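PDB 2P4S: purine nucleoside phosphorylase from Anopheles gambiae, which catalyses the phosphorolysis of purine (deoxy)ribonucleosides, inosine and 2'-deoxyinosine above all, to the free base and pentose 1-phosphate in purine salvage. Local coordinates for residues 113-118 with 194-199; 122-127 with 165-170; 321-326 with 358-363; 180-185 with 306-311. One frame throughout, in Å; residues are numbered along the deposited sequence.

Contact 1 (113-118 with 194-199); sequences GIICGS and THLIAT. With DIH (7-[[(3R,4R)-3-(hydroxymethyl)-4-oxidanyl-pyrrolidin-1-ium-1-yl]methyl]-3,5-dihydropyrrolo[3,2-d]pyrimidin-4-one), chain F; PO4 (phosphate ion), chain D.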
loop_
_atom_site.group_PDB
_atom_site.type_symbol
_atom_site.label_atom_id
_atom_site.label_comp_id
_atom_site.label_asym_id
_atom_site.label_seq_id
_atom_site.Cartn_x
_atom_site.Cartn_y
_atom_site.Cartn_z
ATOM N N GLY A 113 -15.837 22.105 -12.763
ATOM C CA GLY A 113 -15.969 20.674 -13.138
ATOM C C GLY A 113 -16.657 19.812 -12.067
ATOM O O GLY A 113 -16.402 19.982 -10.874
ATOM N N ILE A 114 -17.509 18.874 -12.478
ATOM C CA ILE A 114 -18.238 18.003 -11.556
ATOM C C ILE A 114 -17.994 16.532 -11.976
ATOM O O ILE A 114 -18.231 16.147 -13.142
ATOM C CB ILE A 114 -19.764 18.287 -11.545
ATOM C CG1 ILE A 114 -20.065 19.753 -11.191
ATOM C CG2 ILE A 114 -20.502 17.350 -10.579
ATOM C CD1 ILE A 114 -21.537 20.206 -11.505
ATOM N N ILE A 115 -17.495 15.715 -11.055
ATOM C CA ILE A 115 -17.434 14.251 -11.305
ATOM C C ILE A 115 -18.583 13.555 -10.588
ATOM O O ILE A 115 -18.677 13.654 -9.366
ATOM C CB ILE A 115 -16.060 13.663 -10.910
ATOM C CG1 ILE A 115 -14.948 14.548 -11.469
ATOM C CG2 ILE A 115 -15.922 12.208 -11.447
ATOM C CD1 ILE A 115 -13.513 14.097 -11.108
ATOM N N CYS A 116 -19.488 12.922 -11.334
ATOM C CA CYS A 116 -20.609 12.120 -10.775
ATOM C C CYS A 116 -20.281 10.629 -10.528
ATOM O O CYS A 116 -19.990 9.892 -11.485
ATOM C CB CYS A 116 -21.808 12.152 -11.733
ATOM S SG CYS A 116 -22.305 13.822 -12.174
ATOM N N GLY A 117 -20.411 10.168 -9.280
ATOM C CA GLY A 117 -20.037 8.814 -8.909
ATOM C C GLY A 117 -21.200 7.867 -8.963
ATOM O O GLY A 117 -22.216 8.146 -9.650
ATOM N N SER A 118 -21.105 6.757 -8.228
ATOM C CA SER A 118 -22.153 5.719 -8.300
ATOM C C SER A 118 -23.489 6.199 -7.740
ATOM O O SER A 118 -23.583 6.528 -6.542
ATOM C CB SER A 118 -21.703 4.418 -7.626
ATOM O OG SER A 118 -20.650 3.818 -8.368
ATOM N N THR A 194 -11.913 26.321 -12.424
ATOM C CA THR A 194 -11.182 26.774 -11.230
ATOM C C THR A 194 -11.584 25.899 -10.040
ATOM O O THR A 194 -10.880 25.820 -9.041
ATOM C CB THR A 194 -11.484 28.299 -10.863
ATOM O OG1 THR A 194 -12.887 28.471 -10.788
ATOM C CG2 THR A 194 -10.914 29.306 -11.889
ATOM N N HIS A 195 -12.732 25.253 -10.154
ATOM C CA HIS A 195 -13.289 24.461 -9.070
ATOM C C HIS A 195 -13.525 23.048 -9.535
ATOM O O HIS A 195 -13.943 22.853 -10.684
ATOM C CB HIS A 195 -14.601 25.058 -8.539
ATOM C CG HIS A 195 -14.389 26.325 -7.759
ATOM N ND1 HIS A 195 -13.809 27.451 -8.313
ATOM C CD2 HIS A 195 -14.619 26.624 -6.457
ATOM C CE1 HIS A 195 -13.726 28.400 -7.394
ATOM N NE2 HIS A 195 -14.201 27.919 -6.255
ATOM N N LEU A 196 -13.212 22.089 -8.645
ATOM C CA LEU A 196 -13.702 20.712 -8.749
ATOM C C LEU A 196 -14.717 20.342 -7.663
ATOM O O LEU A 196 -14.424 20.474 -6.475
ATOM C CB LEU A 196 -12.533 19.713 -8.758
ATOM C CG LEU A 196 -12.929 18.230 -8.902
ATOM C CD1 LEU A 196 -13.547 17.897 -10.322
ATOM C CD2 LEU A 196 -11.740 17.300 -8.503
ATOM N N ILE A 197 -15.917 19.933 -8.076
ATOM C CA ILE A 197 -16.830 19.188 -7.225
ATOM C C ILE A 197 -16.755 17.652 -7.502
ATOM O O ILE A 197 -17.199 17.167 -8.560
ATOM C CB ILE A 197 -18.280 19.683 -7.347
ATOM C CG1 ILE A 197 -18.365 21.192 -7.027
ATOM C CG2 ILE A 197 -19.210 18.859 -6.423
ATOM C CD1 ILE A 197 -19.724 21.793 -7.327
ATOM N N ALA A 198 -16.194 16.894 -6.549
ATOM C CA ALA A 198 -16.103 15.424 -6.699
ATOM C C ALA A 198 -17.157 14.776 -5.818
ATOM O O ALA A 198 -17.248 15.089 -4.615
ATOM C CB ALA A 198 -14.719 14.934 -6.361
ATOM N N THR A 199 -17.977 13.913 -6.396
ATOM C CA THR A 199 -19.034 13.233 -5.647
ATOM C C THR A 199 -18.761 11.733 -5.715
ATOM O O THR A 199 -18.213 11.238 -6.705
ATOM C CB THR A 199 -20.420 13.456 -6.229
ATOM O OG1 THR A 199 -20.547 12.710 -7.447
ATOM C CG2 THR A 199 -20.737 14.937 -6.486
HETATM O "O5'" DIH F . -20.900 -0.626 -5.599
HETATM C "C5'" DIH F . -19.475 -0.600 -5.814
HETATM C "C4'" DIH F . -19.136 0.796 -6.276
HETATM C "C6'" DIH F . -19.669 1.863 -5.293
HETATM C "C3'" DIH F . -17.635 0.968 -6.352
HETATM O "O3'" DIH F . -17.342 1.853 -7.435
HETATM C "C2'" DIH F . -17.289 1.685 -5.060
HETATM N "N1'" DIH F . -18.447 2.619 -4.893
HETATM C C10 DIH F . -18.410 3.253 -3.567
HETATM C C9 DIH F . -18.887 2.458 -2.371
HETATM C C8 DIH F . -20.226 2.404 -1.901
HETATM N N7 DIH F . -20.261 1.618 -0.789
HETATM C C5 DIH F . -19.011 1.161 -0.515
HETATM C C6 DIH F . -18.418 0.334 0.574
HETATM O O6 DIH F . -19.142 -0.172 1.527
HETATM N N1 DIH F . -17.085 0.138 0.493
HETATM C C2 DIH F . -16.298 0.646 -0.504
HETATM N N3 DIH F . -16.792 1.423 -1.481
HETATM C C4 DIH F . -18.142 1.685 -1.487
HETATM P P PO4 D . -17.949 5.811 -6.904
HETATM O O1 PO4 D . -19.150 6.584 -6.461
HETATM O O2 PO4 D . -17.608 6.245 -8.331
HETATM O O3 PO4 D . -16.745 6.054 -6.073
HETATM O O4 PO4 D . -18.293 4.353 -6.833
#
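His-195 O takes the N-H of Gly-113 at 2.9 Å, the first of the bonds that join parallel strands 113-116 and 195-199, whose axes come within 4.8 Å. Leu-196 CD1 meets Ile-115 CG1 at 3.8 Å, the two side chains lying aslant on one face of the sheet. Ile-197 turns both its N and its O to strand 113-116: N donates to Gly-113 O and O accepts from Ile-115 N. Its side chain lies on the other face, beside Ile-114. Ile-115 O is gripped twice by Thr-199, by its backbone N and by OG1, which sits between backbone N and carbonyl carbon (chi1 73°) and donates in the carbonyl plane to a lone pair at 2.8 Å. OG1 also accepts from Gly-117 N at 3.1 Å. The chain then runs to Ser-118, whose N donates to PO4 O1 at 2.6 Å in the phosphate site. Strand 161-167 flanks 113-116 on its other edge, strand 319-329 flanks 195-199, and helices 178-191 and 307-315 pack over Ile-115 and Leu-196.

Contact 2 (122-127 with 165-170); sequences TLAEQL and CMQGRF. With PO4 (phosphate ion), chain D.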
loop_
_atom_site.group_PDB
_atom_site.type_symbol
_atom_site.label_atom_id
_atom_site.label_comp_id
_atom_site.label_asym_id
_atom_site.label_seq_id
_atom_site.Cartn_x
_atom_site.Cartn_y
_atom_site.Cartn_z
ATOM N N THR A 122 -27.435 11.238 -12.598
ATOM C CA THR A 122 -28.552 12.123 -12.926
ATOM C C THR A 122 -28.252 13.602 -12.694
ATOM O O THR A 122 -29.012 14.463 -13.156
ATOM C CB THR A 122 -29.872 11.733 -12.179
ATOM O OG1 THR A 122 -29.715 11.919 -10.755
ATOM C CG2 THR A 122 -30.298 10.281 -12.514
ATOM N N LEU A 123 -27.162 13.921 -12.008
ATOM C CA LEU A 123 -26.763 15.324 -11.919
ATOM C C LEU A 123 -26.566 15.936 -13.316
ATOM O O LEU A 123 -26.944 17.101 -13.550
ATOM C CB LEU A 123 -25.483 15.496 -11.096
ATOM C CG LEU A 123 -25.557 15.424 -9.561
ATOM C CD1 LEU A 123 -24.135 15.321 -8.989
ATOM C CD2 LEU A 123 -26.328 16.594 -8.933
ATOM N N ALA A 124 -25.948 15.163 -14.223
ATOM C CA ALA A 124 -25.697 15.612 -15.602
ATOM C C ALA A 124 -26.995 15.816 -16.406
ATOM O O ALA A 124 -27.043 16.639 -17.319
ATOM C CB ALA A 124 -24.777 14.656 -16.311
ATOM N N GLU A 125 -28.036 15.070 -16.062
ATOM C CA GLU A 125 -29.361 15.194 -16.694
ATOM C C GLU A 125 -30.139 16.470 -16.340
ATOM O O GLU A 125 -31.129 16.811 -16.977
ATOM C CB GLU A 125 -30.216 13.969 -16.359
ATOM C CG GLU A 125 -29.753 12.689 -17.027
ATOM C CD GLU A 125 -30.609 11.514 -16.613
ATOM O OE1 GLU A 125 -31.676 11.754 -15.985
ATOM O OE2 GLU A 125 -30.226 10.351 -16.903
ATOM N N GLN A 126 -29.693 17.188 -15.328
ATOM C CA GLN A 126 -30.387 18.401 -14.948
ATOM C C GLN A 126 -29.790 19.604 -15.632
ATOM O O GLN A 126 -30.276 20.699 -15.448
ATOM C CB GLN A 126 -30.357 18.559 -13.430
ATOM C CG GLN A 126 -31.021 17.370 -12.807
ATOM C CD GLN A 126 -31.309 17.548 -11.362
ATOM O OE1 GLN A 126 -31.459 18.682 -10.876
ATOM N NE2 GLN A 126 -31.405 16.419 -10.641
ATOM N N LEU A 127 -28.725 19.408 -16.399
ATOM C CA LEU A 127 -28.133 20.502 -17.177
ATOM C C LEU A 127 -29.050 20.933 -18.336
ATOM O O LEU A 127 -29.837 20.133 -18.824
ATOM C CB LEU A 127 -26.755 20.100 -17.709
ATOM C CG LEU A 127 -25.737 19.606 -16.686
ATOM C CD1 LEU A 127 -24.441 19.336 -17.392
ATOM C CD2 LEU A 127 -25.514 20.611 -15.588
ATOM N N CYS A 165 -19.447 18.353 -16.723
ATOM C CA CYS A 165 -19.883 17.293 -15.882
ATOM C C CYS A 165 -19.472 15.886 -16.397
ATOM O O CYS A 165 -19.820 15.483 -17.531
ATOM C CB CYS A 165 -21.378 17.481 -15.731
ATOM S SG CYS A 165 -22.046 16.356 -14.614
ATOM N N MET A 166 -18.649 15.181 -15.611
ATOM C CA MET A 166 -18.354 13.771 -15.851
ATOM C C MET A 166 -19.486 12.905 -15.384
ATOM O O MET A 166 -19.643 12.643 -14.189
ATOM C CB MET A 166 -17.072 13.327 -15.180
ATOM C CG MET A 166 -15.838 13.628 -15.986
ATOM S SD MET A 166 -14.366 13.123 -15.069
ATOM C CE MET A 166 -14.302 11.332 -15.302
ATOM N N GLN A 167 -20.302 12.477 -16.329
ATOM C CA GLN A 167 -21.379 11.569 -16.018
ATOM C C GLN A 167 -20.850 10.143 -16.050
ATOM O O GLN A 167 -20.848 9.469 -17.113
ATOM C CB GLN A 167 -22.521 11.742 -17.001
ATOM C CG GLN A 167 -23.768 11.002 -16.559
ATOM C CD GLN A 167 -24.886 11.117 -17.585
ATOM O OE1 GLN A 167 -24.634 11.429 -18.748
ATOM N NE2 GLN A 167 -26.115 10.855 -17.158
ATOM N N GLY A 168 -20.429 9.666 -14.873
ATOM C CA GLY A 168 -19.663 8.424 -14.769
ATOM C C GLY A 168 -18.190 8.707 -14.639
ATOM O O GLY A 168 -17.685 9.673 -15.217
ATOM N N ARG A 169 -17.474 7.860 -13.902
ATOM C CA ARG A 169 -16.030 8.035 -13.737
ATOM C C ARG A 169 -15.262 6.713 -13.945
ATOM O O ARG A 169 -15.854 5.703 -14.357
ATOM C CB ARG A 169 -15.697 8.673 -12.364
ATOM C CG ARG A 169 -16.046 7.792 -11.151
ATOM C CD ARG A 169 -15.008 7.832 -10.012
ATOM N NE ARG A 169 -14.871 9.131 -9.347
ATOM C CZ ARG A 169 -15.810 9.688 -8.586
ATOM N NH1 ARG A 169 -16.962 9.050 -8.349
ATOM N NH2 ARG A 169 -15.586 10.884 -8.039
ATOM N N PHE A 170 -13.947 6.767 -13.669
ATOM C CA PHE A 170 -12.954 5.687 -13.852
ATOM C C PHE A 170 -12.370 5.297 -12.501
ATOM O O PHE A 170 -12.022 6.176 -11.692
ATOM C CB PHE A 170 -11.785 6.157 -14.770
ATOM C CG PHE A 170 -12.259 6.885 -15.995
ATOM C CD1 PHE A 170 -13.254 6.316 -16.817
ATOM C CD2 PHE A 170 -11.793 8.165 -16.297
ATOM C CE1 PHE A 170 -13.723 7.006 -17.938
ATOM C CE2 PHE A 170 -12.281 8.846 -17.445
ATOM C CZ PHE A 170 -13.230 8.272 -18.245
HETATM P P PO4 D . -17.949 5.811 -6.904
HETATM O O1 PO4 D . -19.150 6.584 -6.461
HETATM O O2 PO4 D . -17.608 6.245 -8.331
HETATM O O3 PO4 D . -16.745 6.054 -6.073
HETATM O O4 PO4 D . -18.293 4.353 -6.833
#
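Ala-124 CB, on the short, weakly bonded helical turn about 122-125, is pushed into the angle between Cys-165 and Gln-167, two residues whose side chains leave the same side of strand 165-167. The extended Gln-167 side chain passes over this methyl. With CG anti to the backbone N (chi1 -169°), its whole length lies along Ala-124: CB is 3.7 Å from Ala-124 CB, CG and CD follow at nearly the same distance, and OE1 stands slightly farther off. At the tip, NE2 passes Glu-125 CG at 4.1 Å. The carboxylate of Glu-125 and the amide are turned 85° against each other and make no hydrogen bond; NE2 instead gives a weak one to the carbonyl of Gly-121, just ahead of the turn. On the other flank Cys-165 SG meets Ala-124 CB at 3.6 Å, while Cys-165 CB receives Leu-127 CD1 at 3.9 Å. The contact is thus mostly apolar, with the amide at its edge.

Beyond Gly-168, whose backbone conformation, with phi at 99°, suits a residue without a CB, Arg-169 heads for the anion. Its NH1 donates to PO4 O2 at 2.9 Å, near the guanidinium plane. A short helical turn thus packs on the strand that leads into an experimentally established phosphate-binding segment, in the phosphorylase fold of the PNP/MTAP family.

Contact 3 (321-326 with 358-363); sequences FAFSLI and EFVSRI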
loop_
_atom_site.group_PDB
_atom_site.type_symbol
_atom_site.label_atom_id
_atom_site.label_comp_id
_atom_site.label_asym_id
_atom_site.label_seq_id
_atom_site.Cartn_x
_atom_site.Cartn_y
_atom_site.Cartn_z
ATOM N N PHE A 321 -14.412 20.871 -3.568
ATOM C CA PHE A 321 -15.525 20.569 -2.707
ATOM C C PHE A 321 -15.866 19.110 -3.047
ATOM O O PHE A 321 -15.823 18.711 -4.217
ATOM C CB PHE A 321 -16.736 21.487 -3.003
ATOM C CG PHE A 321 -17.967 21.106 -2.236
ATOM C CD1 PHE A 321 -19.061 20.521 -2.886
ATOM C CD2 PHE A 321 -18.016 21.266 -0.828
ATOM C CE1 PHE A 321 -20.184 20.103 -2.176
ATOM C CE2 PHE A 321 -19.151 20.862 -0.084
ATOM C CZ PHE A 321 -20.246 20.295 -0.753
ATOM N N ALA A 322 -16.151 18.301 -2.038
ATOM C CA ALA A 322 -16.505 16.906 -2.278
ATOM C C ALA A 322 -17.442 16.350 -1.217
ATOM O O ALA A 322 -17.377 16.759 -0.063
ATOM C CB ALA A 322 -15.227 16.043 -2.354
ATOM N N PHE A 323 -18.310 15.422 -1.617
ATOM C CA PHE A 323 -19.142 14.675 -0.679
ATOM C C PHE A 323 -19.351 13.227 -1.079
ATOM O O PHE A 323 -19.260 12.888 -2.253
ATOM C CB PHE A 323 -20.500 15.340 -0.441
ATOM C CG PHE A 323 -21.354 15.472 -1.662
ATOM C CD1 PHE A 323 -22.237 14.458 -2.023
ATOM C CD2 PHE A 323 -21.331 16.636 -2.421
ATOM C CE1 PHE A 323 -23.055 14.587 -3.105
ATOM C CE2 PHE A 323 -22.159 16.764 -3.525
ATOM C CZ PHE A 323 -23.031 15.740 -3.854
ATOM N N SER A 324 -19.664 12.411 -0.067
ATOM C CA SER A 324 -20.078 11.026 -0.215
ATOM C C SER A 324 -21.586 10.918 0.083
ATOM O O SER A 324 -22.058 11.383 1.145
ATOM C CB SER A 324 -19.344 10.147 0.806
ATOM O OG SER A 324 -17.941 10.091 0.630
ATOM N N LEU A 325 -22.332 10.280 -0.825
ATOM C CA LEU A 325 -23.637 9.740 -0.477
ATOM C C LEU A 325 -23.391 8.375 0.203
ATOM O O LEU A 325 -22.761 7.486 -0.394
ATOM C CB LEU A 325 -24.499 9.560 -1.736
ATOM C CG LEU A 325 -25.931 9.047 -1.547
ATOM C CD1 LEU A 325 -26.829 10.027 -0.739
ATOM C CD2 LEU A 325 -26.524 8.805 -2.931
ATOM N N ILE A 326 -23.896 8.225 1.443
ATOM C CA ILE A 326 -23.764 7.001 2.203
ATOM C C ILE A 326 -24.809 6.034 1.664
ATOM O O ILE A 326 -25.989 6.247 1.825
ATOM C CB ILE A 326 -23.990 7.267 3.733
ATOM C CG1 ILE A 326 -22.996 8.313 4.257
ATOM C CG2 ILE A 326 -23.986 5.964 4.537
ATOM C CD1 ILE A 326 -21.462 7.936 4.095
ATOM N N GLU A 358 -30.630 19.765 -6.472
ATOM C CA GLU A 358 -30.853 21.032 -5.771
ATOM C C GLU A 358 -29.646 21.428 -4.926
ATOM O O GLU A 358 -29.177 22.571 -4.990
ATOM C CB GLU A 358 -32.103 20.919 -4.905
ATOM C CG GLU A 358 -32.581 22.249 -4.312
ATOM C CD GLU A 358 -32.896 23.330 -5.381
ATOM O OE1 GLU A 358 -33.571 23.005 -6.403
ATOM O OE2 GLU A 358 -32.461 24.500 -5.202
ATOM N N PHE A 359 -29.126 20.461 -4.165
ATOM C CA PHE A 359 -27.920 20.640 -3.309
ATOM C C PHE A 359 -26.720 21.063 -4.127
ATOM O O PHE A 359 -26.100 22.093 -3.867
ATOM C CB PHE A 359 -27.650 19.340 -2.477
ATOM C CG PHE A 359 -26.432 19.412 -1.561
ATOM C CD1 PHE A 359 -26.495 20.081 -0.324
ATOM C CD2 PHE A 359 -25.237 18.803 -1.929
ATOM C CE1 PHE A 359 -25.380 20.132 0.531
ATOM C CE2 PHE A 359 -24.111 18.833 -1.059
ATOM C CZ PHE A 359 -24.185 19.508 0.166
ATOM N N VAL A 360 -26.400 20.290 -5.154
ATOM C CA VAL A 360 -25.249 20.629 -5.997
ATOM C C VAL A 360 -25.412 21.974 -6.753
ATOM O O VAL A 360 -24.464 22.759 -6.895
ATOM C CB VAL A 360 -24.879 19.471 -6.958
ATOM C CG1 VAL A 360 -23.820 19.929 -8.011
ATOM C CG2 VAL A 360 -24.328 18.285 -6.132
ATOM N N SER A 361 -26.619 22.199 -7.234
ATOM C CA SER A 361 -26.996 23.420 -7.935
ATOM C C SER A 361 -26.828 24.691 -7.079
ATOM O O SER A 361 -26.292 25.711 -7.536
ATOM C CB SER A 361 -28.445 23.224 -8.408
ATOM O OG SER A 361 -28.892 24.367 -9.044
ATOM N N ARG A 362 -27.226 24.615 -5.812
ATOM C CA ARG A 362 -26.941 25.693 -4.850
ATOM C C ARG A 362 -25.469 25.927 -4.509
ATOM O O ARG A 362 -25.080 27.084 -4.351
ATOM C CB ARG A 362 -27.793 25.532 -3.611
ATOM C CG ARG A 362 -29.234 25.648 -3.958
ATOM C CD ARG A 362 -30.113 25.902 -2.791
ATOM N NE ARG A 362 -31.517 25.888 -3.222
ATOM C CZ ARG A 362 -32.517 26.464 -2.555
ATOM N NH1 ARG A 362 -32.277 27.083 -1.397
ATOM N NH2 ARG A 362 -33.763 26.389 -3.025
ATOM N N ILE A 363 -24.646 24.860 -4.412
ATOM C CA ILE A 363 -23.175 25.045 -4.297
ATOM C C ILE A 363 -22.540 25.746 -5.487
ATOM O O ILE A 363 -21.729 26.655 -5.317
ATOM C CB ILE A 363 -22.382 23.724 -3.969
ATOM C CG1 ILE A 363 -22.412 23.469 -2.451
ATOM C CG2 ILE A 363 -20.876 23.849 -4.317
ATOM C CD1 ILE A 363 -23.316 22.336 -2.150
#
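Phe-359 of helix 358-363 points the edge of its ring at the face of Phe-323 on strand 321-326, a T-shaped pair with centroids 5.4 Å apart and planes at 82°. Two torsions bring the rings together. Phe-359 holds CG anti to its own N (chi1 180°), which sends the ring off the helix toward the sheet. Phe-323 has CG between N and the carbonyl carbon (chi1 61°), and the two side chains run past each other in opposite directions. CE2 of Phe-359 makes the approach, 3.8 Å from Phe-323 CE2. A different side of the Phe-323 ring is used by Val-360: its CG2 lies in the ring plane at the edge, 3.7 Å from Phe-323 CZ.

Two residues back along the strand, the Phe-321 and Ile-363 side chains cross at about a right angle. Ile-363 CG1 lies over one face of the Phe-321 ring, and CD1 comes to 3.8 Å from Phe-321 CE1. The same CD1 also rests on a face of Phe-359, toward the rim, and Phe-359 CZ meets Phe-321 CZ at 4.1 Å. Helix 253-265 borders this cluster through Ala-259.

No hydrogen bond links the segments; the Arg-362 to Glu-358 salt bridge stays within the helix. The contact therefore probably draws its stability from burial of apolar surface and close van der Waals packing, with the edge-to-face pair adding a modest, orientation-dependent term.

Contact 4 (180-185 with 306-311); sequences KCAMPV and TVHEII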
loop_
_atom_site.group_PDB
_atom_site.type_symbol
_atom_site.label_atom_id
_atom_site.label_comp_id
_atom_site.label_asym_id
_atom_site.label_seq_id
_atom_site.Cartn_x
_atom_site.Cartn_y
_atom_site.Cartn_z
ATOM N N LYS A 180 -4.349 8.026 -14.830
ATOM C CA LYS A 180 -5.374 7.875 -15.847
ATOM C C LYS A 180 -6.800 8.139 -15.299
ATOM O O LYS A 180 -7.615 8.756 -15.998
ATOM C CB LYS A 180 -5.257 6.487 -16.520
ATOM C CG LYS A 180 -6.253 6.228 -17.664
ATOM C CD LYS A 180 -5.574 5.250 -18.626
ATOM C CE LYS A 180 -6.437 4.887 -19.820
ATOM N NZ LYS A 180 -5.791 3.783 -20.661
ATOM N N CYS A 181 -7.113 7.676 -14.079
ATOM C CA CYS A 181 -8.439 8.002 -13.453
ATOM C C CYS A 181 -8.593 9.507 -13.242
ATOM O O CYS A 181 -9.677 10.049 -13.362
ATOM C CB CYS A 181 -8.614 7.315 -12.081
ATOM S SG CYS A 181 -8.615 5.475 -12.154
ATOM N N ALA A 182 -7.480 10.166 -12.946
ATOM C CA ALA A 182 -7.458 11.583 -12.532
ATOM C C ALA A 182 -7.275 12.498 -13.734
ATOM O O ALA A 182 -7.602 13.668 -13.655
ATOM C CB ALA A 182 -6.333 11.798 -11.519
ATOM N N MET A 183 -6.816 11.943 -14.869
ATOM C CA MET A 183 -6.593 12.713 -16.113
ATOM C C MET A 183 -7.701 13.760 -16.517
ATOM O O MET A 183 -7.390 14.858 -16.983
ATOM C CB MET A 183 -6.228 11.759 -17.273
ATOM C CG MET A 183 -6.274 12.414 -18.677
ATOM S SD MET A 183 -7.868 12.322 -19.509
ATOM C CE MET A 183 -8.275 10.601 -19.364
ATOM N N PRO A 184 -8.992 13.406 -16.406
ATOM C CA PRO A 184 -10.028 14.396 -16.726
ATOM C C PRO A 184 -10.024 15.663 -15.879
ATOM O O PRO A 184 -10.506 16.734 -16.344
ATOM C CB PRO A 184 -11.311 13.620 -16.483
ATOM C CG PRO A 184 -10.884 12.149 -16.730
ATOM C CD PRO A 184 -9.568 12.075 -16.102
ATOM N N VAL A 185 -9.457 15.580 -14.672
ATOM C CA VAL A 185 -9.193 16.785 -13.858
ATOM C C VAL A 185 -8.160 17.740 -14.479
ATOM O O VAL A 185 -8.302 18.952 -14.349
ATOM C CB VAL A 185 -8.802 16.431 -12.376
ATOM C CG1 VAL A 185 -8.579 17.675 -11.524
ATOM C CG2 VAL A 185 -9.873 15.497 -11.724
ATOM N N THR A 306 -12.000 9.231 -6.163
ATOM C CA THR A 306 -12.034 10.624 -5.592
ATOM C C THR A 306 -10.721 11.197 -5.076
ATOM O O THR A 306 -10.331 12.299 -5.478
ATOM C CB THR A 306 -13.119 10.733 -4.472
ATOM O OG1 THR A 306 -14.376 10.448 -5.069
ATOM C CG2 THR A 306 -13.190 12.136 -3.818
ATOM N N VAL A 307 -10.045 10.455 -4.203
ATOM C CA VAL A 307 -8.864 10.988 -3.471
ATOM C C VAL A 307 -7.792 11.529 -4.460
ATOM O O VAL A 307 -7.314 12.640 -4.314
ATOM C CB VAL A 307 -8.269 9.924 -2.427
ATOM C CG1 VAL A 307 -6.823 10.268 -1.998
ATOM C CG2 VAL A 307 -9.130 9.846 -1.212
ATOM N N HIS A 308 -7.474 10.715 -5.476
ATOM C CA HIS A 308 -6.476 11.008 -6.523
ATOM C C HIS A 308 -6.953 12.064 -7.500
ATOM O O HIS A 308 -6.148 12.812 -8.026
ATOM C CB HIS A 308 -6.057 9.705 -7.275
ATOM C CG HIS A 308 -7.208 8.812 -7.620
ATOM N ND1 HIS A 308 -7.758 7.922 -6.720
ATOM C CD2 HIS A 308 -7.953 8.712 -8.751
ATOM C CE1 HIS A 308 -8.794 7.315 -7.282
ATOM N NE2 HIS A 308 -8.949 7.803 -8.502
ATOM N N GLU A 309 -8.252 12.123 -7.757
ATOM C CA GLU A 309 -8.837 13.263 -8.476
ATOM C C GLU A 309 -8.636 14.616 -7.731
ATOM O O GLU A 309 -8.253 15.643 -8.327
ATOM C CB GLU A 309 -10.345 13.006 -8.704
ATOM C CG GLU A 309 -10.652 11.805 -9.602
ATOM C CD GLU A 309 -12.013 11.170 -9.308
ATOM O OE1 GLU A 309 -12.782 11.717 -8.487
ATOM O OE2 GLU A 309 -12.338 10.119 -9.910
ATOM N N ILE A 310 -8.973 14.619 -6.444
ATOM C CA ILE A 310 -8.717 15.753 -5.561
ATOM C C ILE A 310 -7.243 16.146 -5.492
ATOM O O ILE A 310 -6.928 17.309 -5.543
ATOM C CB ILE A 310 -9.300 15.481 -4.124
ATOM C CG1 ILE A 310 -10.843 15.326 -4.206
ATOM C CG2 ILE A 310 -8.903 16.608 -3.159
ATOM C CD1 ILE A 310 -11.643 16.684 -4.381
ATOM N N ILE A 311 -6.331 15.189 -5.392
ATOM C CA ILE A 311 -4.907 15.501 -5.322
ATOM C C ILE A 311 -4.407 16.153 -6.627
ATOM O O ILE A 311 -3.616 17.120 -6.626
ATOM C CB ILE A 311 -4.117 14.206 -5.011
ATOM C CG1 ILE A 311 -4.303 13.812 -3.547
ATOM C CG2 ILE A 311 -2.635 14.336 -5.313
ATOM C CD1 ILE A 311 -3.556 12.507 -3.173
HETATM O O HOH W 1 -12.395 9.429 -12.763
#
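Most of the meeting between Cys-181, Ala-182 and Val-185 on helix 180-185 and His-308 and Glu-309 on helix 307-311 is van der Waals. Cys-181 CB lies 3.6 Å from His-308 NE2, oblique to the ring. The imidazole gets there because His-308 places CG between its backbone N and carbonyl carbon (chi1 44°), swinging the ring toward the neighbouring helix. Ala-182 CB is near the plane of that ring at its edge, and closer still to the backbone, at 3.6 Å from His-308 O. With only a methyl at Ala-182, the two helices come close here: its CA is 4.6 Å from Glu-309 CA. Farther along, Val-185 CG2 touches Glu-309 CB at 3.9 Å, the two side chains crossing at about a right angle. A sulfur-aromatic contact adds to this, with Cys-181 SG 5.1 Å from the centre of the His-308 ring and oblique to it.

Polar contact across the gap is indirect. A water lies 2.9 Å from both Cys-181 O and Glu-309 OE2 and can donate to either. OE2 is also salt-bridged to Arg-169 NE, outside both segments.

The segment axes, 8.4 Å apart, cross at -44°. The two helices pack side by side against one face of the central sheet, and Glu-309 stands in the second shell of the phosphate site, holding the arginine that binds the anion.

All four contacts are buried; contact 2 alone has an exposed participant, Glu-125. Contact 1 lies nearest the chain centre and is the one built on backbone hydrogen bonds; the others join helices to strands or to each other through side chains. Strand 112-116 pairs with the strand of contact 2, and strand 195-204 with that of contact 3, so one sheet runs through all three. Contact 4 lies on the side of this sheet that carries Ile-115 and Leu-196, and contact 3 on the side of Ile-197. Contacts 1 and 2 both reach the phosphate, and Arg-169 connects contact 2 with contact 4, whereas contact 3 is purely apolar between its segments.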